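Long-range contact in hypothetical protein (Streptococcus pneumoniae, PDB 2HIY), which is of unknown function, a conserved bacterial protein of the DUF1697 family whose chain folds around two four-stranded antiparallel sheets: residues K103-L112 and H165-F174. Residues are numbered along the deposited sequence; the frame is centred on the assembly and turned at random.
Sequences KDFLFYTEGL and HITIRNAKTF
F105 and F174 each carry CG anti to the backbone N (chi1 -165° and 176°), and these torsions bring the two rings together on the sheet face that carries F105, F107, T167 and R169: F174 CE1 sits over the centre of one F105 face, while F174 CD1 comes within 3.5 Å of F105 CG. The planes are inclined at 51°. F105 CD2 in turn lies over the centre of the F107 ring, and F107 CZ touches F174 CD1. Flat, apolar rings suit this buried face. R169 CB and CG line the F107 ring edge, CG 3.8 Å from F107 CE2; beyond this aliphatic stem, NE bonds N47 OD1 and NH2 donates to V11 O and G46 O, tying this sheet to the other one, while NH1 donates to I168 O. T167 CG2 lies over one guanidinium face, toward its rim, and T167 OG1 hydrogen-bonds S78 OG.

The backbones of 103-108 and 166-170 are antiparallel, F105 pairing with R169 and F107 with T167 through two hydrogen bonds each; F105 N to R169 O is 2.7 Å and nearly straight. On the other face L106 lies alongside I166 and I168, apolar branched chains suited to packing there, L106 CD2 meeting I166 CD1 at 3.6 Å.

Near the L112 end, T109's short side chain lets OG1 donate to H165 O at 2.6 Å, from above the carbonyl plane. At the opposite end N170 is the N-cap of helix 171-182: its short amide reaches the first turn, OD1 accepting from T173 N at 2.8 Å and from T173 OG1. Outer strand 166-170 thus pairs with inner strand 102-108 of the antiparallel sheet 129-133, 137-142, 102-108, 166-170, and passes straight into a capped helix whose F174 completes an aromatic cluster with F105 and F107.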
ATOM      1  N   LYS D 103      15.012  17.806   5.567  1.00 11.81           N
ATOM      2  CA  LYS D 103      14.940  19.244   5.328  1.00 11.93           C
ATOM      3  C   LYS D 103      13.969  19.501   4.206  1.00 12.17           C
ATOM      4  O   LYS D 103      14.136  18.925   3.139  1.00 12.47           O
ATOM      5  CB  LYS D 103      16.297  19.813   4.993  1.00 12.32           C
ATOM      6  CG  LYS D 103      17.305  19.725   6.156  1.00 12.58           C
ATOM      7  CD  LYS D 103      18.667  20.303   5.805  1.00 13.66           C
ATOM      8  CE  LYS D 103      19.392  19.419   4.781  1.00 15.44           C
ATOM      9  NZ  LYS D 103      20.821  19.818   4.583  1.00 16.08           N
ATOM     10  N   ASP D 104      12.980  20.325   4.450  1.00 11.00           N
ATOM     11  CA  ASP D 104      11.972  20.664   3.457  1.00 12.06           C
ATOM     12  C   ASP D 104      11.825  22.158   3.312  1.00 12.69           C
ATOM     13  O   ASP D 104      12.028  22.899   4.281  1.00 13.01           O
ATOM     14  CB  ASP D 104      10.651  20.037   3.860  1.00 14.06           C
ATOM     15  CG  ASP D 104      10.766  18.522   3.932  1.00 16.78           C
ATOM     16  OD1 ASP D 104      10.972  17.892   2.869  1.00 18.28           O
ATOM     17  OD2 ASP D 104      10.727  17.945   5.046  1.00 17.82           O
ATOM     18  N   PHE D 105      11.452  22.592   2.103  1.00 12.62           N
ATOM     19  CA  PHE D 105      11.108  23.986   1.899  1.00 12.01           C
ATOM     20  C   PHE D 105       9.630  24.011   1.526  1.00 12.58           C
ATOM     21  O   PHE D 105       9.224  23.307   0.601  1.00 13.37           O
ATOM     22  CB  PHE D 105      11.936  24.619   0.791  1.00 13.02           C
ATOM     23  CG  PHE D 105      11.870  26.125   0.793  1.00 11.98           C
ATOM     24  CD1 PHE D 105      12.597  26.844   1.716  1.00 12.68           C
ATOM     25  CD2 PHE D 105      11.050  26.814  -0.088  1.00 12.12           C
ATOM     26  CE1 PHE D 105      12.557  28.221   1.733  1.00 11.53           C
ATOM     27  CE2 PHE D 105      11.011  28.174  -0.091  1.00 12.56           C
ATOM     28  CZ  PHE D 105      11.761  28.893   0.837  1.00 13.19           C
ATOM     29  N   LEU D 106       8.867  24.830   2.224  1.00 11.92           N
ATOM     30  CA  LEU D 106       7.436  24.989   1.952  1.00 11.98           C
ATOM     31  C   LEU D 106       7.270  26.268   1.133  1.00 11.62           C
ATOM     32  O   LEU D 106       7.280  27.365   1.694  1.00 12.01           O
ATOM     33  CB  LEU D 106       6.651  25.103   3.270  1.00 12.76           C
ATOM     34  CG  LEU D 106       6.550  23.832   4.133  1.00 14.17           C
ATOM     35  CD1 LEU D 106       7.922  23.419   4.681  1.00 15.58           C
ATOM     36  CD2 LEU D 106       5.632  24.097   5.317  1.00 15.56           C
ATOM     37  N   PHE D 107       7.161  26.126  -0.191  1.00 11.42           N
ATOM     38  CA  PHE D 107       7.069  27.304  -1.054  1.00 12.20           C
ATOM     39  C   PHE D 107       5.685  27.926  -0.964  1.00 12.37           C
ATOM     40  O   PHE D 107       4.657  27.238  -1.095  1.00 12.67           O
ATOM     41  CB  PHE D 107       7.275  26.932  -2.513  1.00 12.20           C
ATOM     42  CG  PHE D 107       8.707  26.671  -2.905  1.00 11.08           C
ATOM     43  CD1 PHE D 107       9.537  27.715  -3.326  1.00 12.21           C
ATOM     44  CD2 PHE D 107       9.233  25.353  -2.953  1.00 12.13           C
ATOM     45  CE1 PHE D 107      10.878  27.466  -3.743  1.00 12.46           C
ATOM     46  CE2 PHE D 107      10.550  25.108  -3.376  1.00 12.67           C
ATOM     47  CZ  PHE D 107      11.358  26.170  -3.758  1.00 12.78           C
ATOM     48  N   TYR D 108       5.644  29.238  -0.748  1.00 12.13           N
ATOM     49  CA  TYR D 108       4.390  29.953  -0.814  1.00 11.90           C
ATOM     50  C   TYR D 108       3.823  29.897  -2.227  1.00 13.21           C
ATOM     51  O   TYR D 108       4.545  29.735  -3.189  1.00 14.12           O
ATOM     52  CB  TYR D 108       4.603  31.398  -0.383  1.00 13.03           C
ATOM     53  CG  TYR D 108       5.112  31.568   1.046  1.00 12.03           C
ATOM     54  CD1 TYR D 108       4.661  30.749   2.090  1.00 12.79           C
ATOM     55  CD2 TYR D 108       6.007  32.610   1.352  1.00 13.32           C
ATOM     56  CE1 TYR D 108       5.135  30.947   3.424  1.00 13.47           C
ATOM     57  CE2 TYR D 108       6.463  32.808   2.658  1.00 13.43           C
ATOM     58  CZ  TYR D 108       6.009  31.998   3.668  1.00 14.11           C
ATOM     59  OH  TYR D 108       6.463  32.244   4.965  1.00 14.94           O
ATOM     60  N   THR D 109       2.512  30.041  -2.354  1.00 12.75           N
ATOM     61  CA  THR D 109       1.842  30.058  -3.654  1.00 13.34           C
ATOM     62  C   THR D 109       1.250  31.439  -3.936  1.00 13.19           C
ATOM     63  O   THR D 109       1.088  32.267  -3.053  1.00 13.39           O
ATOM     64  CB  THR D 109       0.716  29.036  -3.684  1.00 13.46           C
ATOM     65  OG1 THR D 109      -0.189  29.301  -2.600  1.00 14.98           O
ATOM     66  CG2 THR D 109       1.252  27.595  -3.588  1.00 13.69           C
ATOM     67  N   GLU D 110       0.895  31.655  -5.194  1.00 13.36           N
ATOM     68  CA  GLU D 110       0.314  32.921  -5.593  1.00 14.16           C
ATOM     69  C   GLU D 110      -1.013  33.159  -4.890  1.00 14.85           C
ATOM     70  O   GLU D 110      -1.870  32.274  -4.847  1.00 15.40           O
ATOM     71  CB  GLU D 110       0.131  32.925  -7.115  1.00 14.93           C
ATOM     72  CG  GLU D 110       1.454  33.072  -7.824  1.00 15.28           C
ATOM     73  CD  GLU D 110       2.145  34.389  -7.482  1.00 18.06           C
ATOM     74  OE1 GLU D 110       1.485  35.450  -7.538  1.00 18.72           O
ATOM     75  OE2 GLU D 110       3.346  34.366  -7.112  1.00 18.40           O
ATOM     76  N   GLY D 111      -1.149  34.333  -4.281  1.00 15.16           N
ATOM     77  CA  GLY D 111      -2.401  34.665  -3.617  1.00 16.91           C
ATOM     78  C   GLY D 111      -2.458  34.261  -2.160  1.00 16.95           C
ATOM     79  O   GLY D 111      -3.422  34.593  -1.464  1.00 18.48           O
ATOM     80  N   LEU D 112      -1.430  33.569  -1.678  1.00 16.09           N
ATOM     81  CA  LEU D 112      -1.456  33.101  -0.300  1.00 16.24           C
ATOM     82  C   LEU D 112      -1.327  34.256   0.698  1.00 16.38           C
ATOM     83  O   LEU D 112      -0.495  35.151   0.528  1.00 17.40           O
ATOM     84  CB  LEU D 112      -0.307  32.116  -0.106  1.00 16.11           C
ATOM     85  CG  LEU D 112      -0.167  31.459   1.257  1.00 14.55           C
ATOM     86  CD1 LEU D 112      -1.355  30.567   1.593  1.00 16.53           C
ATOM     87  CD2 LEU D 112       1.099  30.671   1.224  1.00 16.65           C
ATOM     88  N   HIS D 165      -2.154  24.948  -0.204  1.00 13.54           N
ATOM     89  CA  HIS D 165      -1.741  26.236  -0.781  1.00 14.19           C
ATOM     90  C   HIS D 165      -0.278  26.509  -0.527  1.00 13.32           C
ATOM     91  O   HIS D 165       0.153  27.674  -0.554  1.00 14.24           O
ATOM     92  CB  HIS D 165      -2.646  27.341  -0.264  1.00 14.12           C
ATOM     93  CG  HIS D 165      -4.057  27.113  -0.656  1.00 17.37           C
ATOM     94  ND1 HIS D 165      -4.967  26.465   0.150  1.00 22.22           N
ATOM     95  CD2 HIS D 165      -4.675  27.347  -1.830  1.00 19.76           C
ATOM     96  CE1 HIS D 165      -6.109  26.348  -0.506  1.00 20.13           C
ATOM     97  NE2 HIS D 165      -5.964  26.887  -1.701  1.00 24.75           N
ATOM     98  N   ILE D 166       0.476  25.455  -0.248  1.00 13.08           N
ATOM     99  CA  ILE D 166       1.932  25.537  -0.256  1.00 13.88           C
ATOM    100  C   ILE D 166       2.449  24.418  -1.125  1.00 13.84           C
ATOM    101  O   ILE D 166       1.737  23.424  -1.326  1.00 15.06           O
ATOM    102  CB  ILE D 166       2.558  25.427   1.146  1.00 15.48           C
ATOM    103  CG1 ILE D 166       2.051  24.177   1.851  1.00 16.42           C
ATOM    104  CG2 ILE D 166       2.323  26.709   1.935  1.00 18.29           C
ATOM    105  CD1 ILE D 166       2.772  23.807   3.113  1.00 21.69           C
ATOM    106  N   THR D 167       3.666  24.564  -1.614  1.00 13.13           N
ATOM    107  CA  THR D 167       4.246  23.537  -2.447  1.00 13.75           C
ATOM    108  C   THR D 167       5.501  23.044  -1.741  1.00 13.68           C
ATOM    109  O   THR D 167       6.485  23.771  -1.642  1.00 14.36           O
ATOM    110  CB  THR D 167       4.604  24.109  -3.831  1.00 14.83           C
ATOM    111  OG1 THR D 167       3.491  24.897  -4.317  1.00 17.38           O
ATOM    112  CG2 THR D 167       4.924  22.992  -4.771  1.00 17.06           C
ATOM    113  N   ILE D 168       5.463  21.806  -1.275  1.00 13.28           N
ATOM    114  CA  ILE D 168       6.546  21.314  -0.429  1.00 13.69           C
ATOM    115  C   ILE D 168       7.564  20.604  -1.299  1.00 13.99           C
ATOM    116  O   ILE D 168       7.216  19.736  -2.115  1.00 14.58           O
ATOM    117  CB  ILE D 168       6.010  20.359   0.620  1.00 14.82           C
ATOM    118  CG1 ILE D 168       4.984  21.087   1.487  1.00 15.69           C
ATOM    119  CG2 ILE D 168       7.193  19.787   1.456  1.00 16.09           C
ATOM    120  CD1 ILE D 168       4.339  20.209   2.586  1.00 20.12           C
ATOM    121  N   ARG D 169       8.835  20.957  -1.135  1.00 13.53           N
ATOM    122  CA  ARG D 169       9.928  20.272  -1.818  1.00 13.47           C
ATOM    123  C   ARG D 169      11.029  19.970  -0.833  1.00 13.84           C
ATOM    124  O   ARG D 169      11.300  20.763   0.066  1.00 13.55           O
ATOM    125  CB  ARG D 169      10.509  21.165  -2.932  1.00 13.39           C
ATOM    126  CG  ARG D 169       9.485  21.525  -4.047  1.00 14.19           C
ATOM    127  CD  ARG D 169       9.166  20.267  -4.861  1.00 15.25           C
ATOM    128  NE  ARG D 169       8.279  20.494  -6.015  1.00 14.51           N
ATOM    129  CZ  ARG D 169       6.965  20.313  -6.023  1.00 14.71           C
ATOM    130  NH1 ARG D 169       6.321  19.953  -4.931  1.00 17.17           N
ATOM    131  NH2 ARG D 169       6.291  20.530  -7.153  1.00 16.54           N
ATOM    132  N   ASN D 170      11.667  18.832  -0.961  1.00 12.78           N
ATOM    133  CA  ASN D 170      12.807  18.568  -0.101  1.00 13.79           C
ATOM    134  C   ASN D 170      13.994  19.457  -0.463  1.00 13.45           C
ATOM    135  O   ASN D 170      14.017  20.128  -1.512  1.00 13.32           O
ATOM    136  CB  ASN D 170      13.145  17.079  -0.018  1.00 14.59           C
ATOM    137  CG  ASN D 170      13.558  16.487  -1.339  1.00 15.60           C
ATOM    138  OD1 ASN D 170      14.259  17.113  -2.129  1.00 18.78           O
ATOM    139  ND2 ASN D 170      13.193  15.218  -1.545  1.00 20.44           N
ATOM    140  N   ALA D 171      14.994  19.492   0.422  1.00 12.93           N
ATOM    141  CA  ALA D 171      16.131  20.341   0.184  1.00 13.89           C
ATOM    142  C   ALA D 171      16.885  20.013  -1.085  1.00 14.40           C
ATOM    143  O   ALA D 171      17.437  20.901  -1.719  1.00 14.65           O
ATOM    144  CB  ALA D 171      17.080  20.294   1.376  1.00 15.49           C
ATOM    145  N   LYS D 172      16.951  18.735  -1.437  1.00 14.97           N
ATOM    146  CA  LYS D 172      17.644  18.354  -2.662  1.00 16.51           C
ATOM    147  C   LYS D 172      16.922  18.916  -3.892  1.00 15.87           C
ATOM    148  O   LYS D 172      17.572  19.421  -4.826  1.00 16.44           O
ATOM    149  CB  LYS D 172      17.807  16.835  -2.727  1.00 18.02           C
ATOM    150  CG  LYS D 172      18.896  16.334  -1.790  1.00 22.89           C
ATOM    151  CD  LYS D 172      19.261  14.876  -2.029  1.00 27.97           C
ATOM    152  CE  LYS D 172      20.599  14.525  -1.372  1.00 28.56           C
ATOM    153  NZ  LYS D 172      20.589  14.721   0.099  1.00 29.90           N
ATOM    154  N   THR D 173      15.590  18.874  -3.881  1.00 15.08           N
ATOM    155  CA  THR D 173      14.819  19.438  -4.988  1.00 15.58           C
ATOM    156  C   THR D 173      14.841  20.970  -4.995  1.00 15.58           C
ATOM    157  O   THR D 173      14.882  21.597  -6.056  1.00 15.67           O
ATOM    158  CB  THR D 173      13.395  18.879  -4.978  1.00 16.68           C
ATOM    159  OG1 THR D 173      13.468  17.443  -4.972  1.00 19.02           O
ATOM    160  CG2 THR D 173      12.590  19.357  -6.182  1.00 17.37           C
ATOM    161  N   PHE D 174      14.849  21.578  -3.799  1.00 14.69           N
ATOM    162  CA  PHE D 174      15.056  23.024  -3.687  1.00 14.06           C
ATOM    163  C   PHE D 174      16.354  23.392  -4.433  1.00 14.47           C
ATOM    164  O   PHE D 174      16.361  24.314  -5.249  1.00 15.13           O
ATOM    165  CB  PHE D 174      15.126  23.373  -2.192  1.00 14.87           C
ATOM    166  CG  PHE D 174      15.439  24.804  -1.882  1.00 12.98           C
ATOM    167  CD1 PHE D 174      14.419  25.716  -1.623  1.00 15.08           C
ATOM    168  CD2 PHE D 174      16.765  25.217  -1.761  1.00 14.07           C
ATOM    169  CE1 PHE D 174      14.724  27.021  -1.267  1.00 14.73           C
ATOM    170  CE2 PHE D 174      17.058  26.517  -1.414  1.00 13.88           C
ATOM    171  CZ  PHE D 174      16.045  27.413  -1.171  1.00 15.69           C
TER